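Local coordinates for protein aldehyde dehydrogenase 12 (Zea mays, PDB 6D97) that probably catalyses the NAD-dependent oxidation of L-glutamate gamma-semialdehyde to glutamate, the last step of proline catabolism in plants, at residues L221-D224 with V230-Q233. Residues are numbered along the deposited sequence; the frame is centred on the assembly and turned at random.
Sequences LKVD and VMEQ. With NAD (nicotinamide-adenine-dinucleotide), chain E.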
ATOM      1  N   LEU A 221     -28.128  13.915  -4.659  1.00 21.55           N
ATOM      2  CA  LEU A 221     -27.230  15.024  -4.943  1.00 21.21           C
ATOM      3  C   LEU A 221     -28.007  16.331  -4.949  1.00 24.41           C
ATOM      4  O   LEU A 221     -29.020  16.456  -5.644  1.00 26.66           O
ATOM      5  CB  LEU A 221     -26.520  14.826  -6.284  1.00 23.73           C
ATOM      6  CG  LEU A 221     -25.723  16.042  -6.759  1.00 32.75           C
ATOM      7  CD1 LEU A 221     -24.566  16.358  -5.823  1.00 20.08           C
ATOM      8  CD2 LEU A 221     -25.219  15.829  -8.169  1.00 35.36           C
ATOM      9  N   LYS A 222     -27.530  17.299  -4.174  1.00 31.60           N
ATOM     10  CA  LYS A 222     -28.120  18.629  -4.127  1.00 26.55           C
ATOM     11  C   LYS A 222     -27.043  19.651  -4.460  1.00 25.83           C
ATOM     12  O   LYS A 222     -26.017  19.725  -3.775  1.00 25.65           O
ATOM     13  CB  LYS A 222     -28.731  18.910  -2.753  1.00 22.81           C
ATOM     14  CG  LYS A 222     -29.463  20.237  -2.649  1.00 32.27           C
ATOM     15  CD  LYS A 222     -28.866  21.097  -1.550  1.00 40.30           C
ATOM     16  CE  LYS A 222     -29.680  22.359  -1.318  1.00 39.73           C
ATOM     17  NZ  LYS A 222     -29.549  23.320  -2.450  1.00 36.61           N
ATOM     18  N   VAL A 223     -27.276  20.428  -5.513  1.00 28.42           N
ATOM     19  CA  VAL A 223     -26.391  21.510  -5.921  1.00 28.31           C
ATOM     20  C   VAL A 223     -27.140  22.820  -5.731  1.00 32.27           C
ATOM     21  O   VAL A 223     -28.358  22.880  -5.938  1.00 32.54           O
ATOM     22  CB  VAL A 223     -25.922  21.339  -7.382  1.00 22.11           C
ATOM     23  CG1 VAL A 223     -24.987  22.470  -7.799  1.00 27.33           C
ATOM     24  CG2 VAL A 223     -25.244  19.984  -7.558  1.00 23.36           C
ATOM     25  N   ASP A 224     -26.414  23.855  -5.299  1.00 29.28           N
ATOM     26  CA  ASP A 224     -26.958  25.198  -5.149  1.00 25.78           C
ATOM     27  C   ASP A 224     -27.809  25.563  -6.353  1.00 24.37           C
ATOM     28  O   ASP A 224     -27.353  25.482  -7.499  1.00 24.20           O
ATOM     29  CB  ASP A 224     -25.820  26.210  -4.978  1.00 25.59           C
ATOM     30  CG  ASP A 224     -26.309  27.564  -4.484  1.00 35.64           C
ATOM     31  OD1 ASP A 224     -27.136  28.206  -5.170  1.00 36.49           O
ATOM     32  OD2 ASP A 224     -25.876  27.979  -3.389  1.00 44.13           O
ATOM     33  N   VAL A 230     -26.015  22.940 -14.344  1.00 30.42           N
ATOM     34  CA  VAL A 230     -24.832  22.297 -14.906  1.00 28.19           C
ATOM     35  C   VAL A 230     -24.856  20.804 -14.615  1.00 31.73           C
ATOM     36  O   VAL A 230     -24.758  19.971 -15.524  1.00 40.07           O
ATOM     37  CB  VAL A 230     -23.553  22.952 -14.361  1.00 27.63           C
ATOM     38  CG1 VAL A 230     -22.329  22.197 -14.852  1.00 22.34           C
ATOM     39  CG2 VAL A 230     -23.498  24.411 -14.777  1.00 23.51           C
ATOM     40  N   MET A 231     -24.992  20.442 -13.336  1.00 24.92           N
ATOM     41  CA  MET A 231     -25.044  19.029 -12.982  1.00 26.56           C
ATOM     42  C   MET A 231     -26.271  18.351 -13.564  1.00 22.91           C
ATOM     43  O   MET A 231     -26.241  17.146 -13.832  1.00 29.18           O
ATOM     44  CB  MET A 231     -25.019  18.848 -11.466  1.00 27.54           C
ATOM     45  CG  MET A 231     -23.632  18.684 -10.906  1.00 31.24           C
ATOM     46  SD  MET A 231     -22.606  17.493 -11.794  1.00 31.24           S
ATOM     47  CE  MET A 231     -23.388  15.955 -11.324  1.00 24.71           C
ATOM     48  N   GLU A 232     -27.358  19.099 -13.768  1.00 23.74           N
ATOM     49  CA  GLU A 232     -28.529  18.521 -14.415  1.00 25.00           C
ATOM     50  C   GLU A 232     -28.186  18.057 -15.825  1.00 24.71           C
ATOM     51  O   GLU A 232     -28.529  16.939 -16.226  1.00 32.06           O
ATOM     52  CB  GLU A 232     -29.670  19.538 -14.436  1.00 29.78           C
ATOM     53  CG  GLU A 232     -31.047  18.904 -14.531  1.00 38.62           C
ATOM     54  CD  GLU A 232     -31.838  19.380 -15.728  1.00 48.09           C
ATOM     55  OE1 GLU A 232     -32.993  19.810 -15.543  1.00 46.12           O
ATOM     56  OE2 GLU A 232     -31.304  19.325 -16.856  1.00 56.58           O
ATOM     57  N   GLN A 233     -27.484  18.902 -16.583  1.00 24.76           N
ATOM     58  CA  GLN A 233     -27.009  18.504 -17.905  1.00 31.86           C
ATOM     59  C   GLN A 233     -25.995  17.372 -17.809  1.00 24.12           C
ATOM     60  O   GLN A 233     -25.997  16.455 -18.637  1.00 30.42           O
ATOM     61  CB  GLN A 233     -26.404  19.707 -18.627  1.00 27.67           C
ATOM     62  CG  GLN A 233     -27.369  20.866 -18.792  1.00 37.83           C
ATOM     63  CD  GLN A 233     -28.603  20.482 -19.582  1.00 38.90           C
ATOM     64  OE1 GLN A 233     -28.513  20.076 -20.739  1.00 40.68           O
ATOM     65  NE2 GLN A 233     -29.766  20.600 -18.956  1.00 39.21           N
TER
HETATM   66  PA  NAD E 601     -23.437  27.353   1.675  0.70 41.48           P
HETATM   67  O1A NAD E 601     -23.104  26.691   3.050  0.70 44.06           O
HETATM   68  O2A NAD E 601     -24.184  28.593   1.625  0.70 42.74           O
HETATM   69  O5B NAD E 601     -24.294  26.639   0.707  0.70 33.82           O
HETATM   70  C5B NAD E 601     -23.814  25.476   0.077  0.70 25.30           C
HETATM   71  C4B NAD E 601     -24.882  24.413  -0.159  0.70 29.69           C
HETATM   72  O4B NAD E 601     -25.437  23.913   1.045  0.70 31.80           O
HETATM   73  C3B NAD E 601     -25.997  24.877  -1.040  0.70 25.90           C
HETATM   74  O3B NAD E 601     -26.395  23.874  -1.892  0.70 20.41           O
HETATM   75  C2B NAD E 601     -27.053  25.195  -0.071  0.70 27.66           C
HETATM   76  O2B NAD E 601     -28.297  25.097  -0.651  0.70 25.50           O
HETATM   77  C1B NAD E 601     -26.816  24.153   0.956  0.70 25.13           C
HETATM   78  N9A NAD E 601     -27.324  24.457   2.278  0.70 23.84           N
HETATM   79  C8A NAD E 601     -27.337  25.673   2.937  0.70 15.63           C
HETATM   80  N7A NAD E 601     -27.869  25.507   4.153  0.70 26.23           N
HETATM   81  C5A NAD E 601     -28.209  24.170   4.333  0.70 25.45           C
HETATM   82  C6A NAD E 601     -28.772  23.435   5.359  0.70 30.42           C
HETATM   83  N6A NAD E 601     -29.141  24.091   6.582  0.70 26.47           N
HETATM   84  N1A NAD E 601     -28.977  22.117   5.215  0.70 28.10           N
HETATM   85  C2A NAD E 601     -28.639  21.466   4.073  0.70 27.52           C
HETATM   86  N3A NAD E 601     -28.083  22.154   3.041  0.70 30.40           N
HETATM   87  C4A NAD E 601     -27.860  23.481   3.145  0.70 22.24           C
HETATM   88  O3  NAD E 601     -22.344  27.750   0.777  0.70 46.70           O
HETATM   89  PN  NAD E 601     -21.989  29.226   0.306  0.70 46.70           P
HETATM   90  O1N NAD E 601     -20.598  29.033  -0.400  0.70 43.12           O
HETATM   91  O2N NAD E 601     -22.966  29.728  -0.715  0.70 38.01           O
HETATM   92  O5D NAD E 601     -21.821  30.217   1.426  0.70 43.72           O
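Strand residues Leu221 and Val223 face helix residue Met231, and the backbones approach most closely at Val223 and Met231, whose CA atoms are 7.6 Å apart, a separation bridged by apolar side chains alone. Met231 supplies the whole helix side of the contact. Bends at chi2 (-47°) and chi3 (-71°) turn its terminal methyl CE to Leu221 CD2, 3.6 Å away. Val223 CG2 rests instead on the methylene part of the methionine, 3.9 Å from Met231 CG and 4.1 Å from Met231 CB. Both strand side chains cross the methionine at about a right angle. Pro205 of helix 203-214 touches all three residues, and Phe250 of the adjacent strand 249-251 packs on Leu221 and Met231, in keeping with their burial. Strand 218-223, helix 229-240 and strand 249-251 form a beta-alpha-beta unit of the parallel, Rossmann-type sheet that binds NAD in this aldehyde dehydrogenase. Lys222, between the two helix-facing residues, serves the cofactor instead. Its CG lies anti to the backbone N (chi1 -176°), and bends at chi2 and chi4 carry NZ to the adenosine ribose, where Lys222 NZ donates a 2.8 Å hydrogen bond to NAD O2B. A second, weak bond runs from Lys222 NZ to NAD O3B at 3.3 Å. A third bond, from NZ to the backbone O of Ser253, helps fix the ammonium group. A methionine in its place would probably leave both ribose hydroxyls without this donor and the Ser253 carbonyl without its lysine partner. Just past the strand's end, Asp224 also borders the ribose, with Asp224 N 3.4 Å from NAD O3B, while its OD1 forms a salt bridge with Lys226.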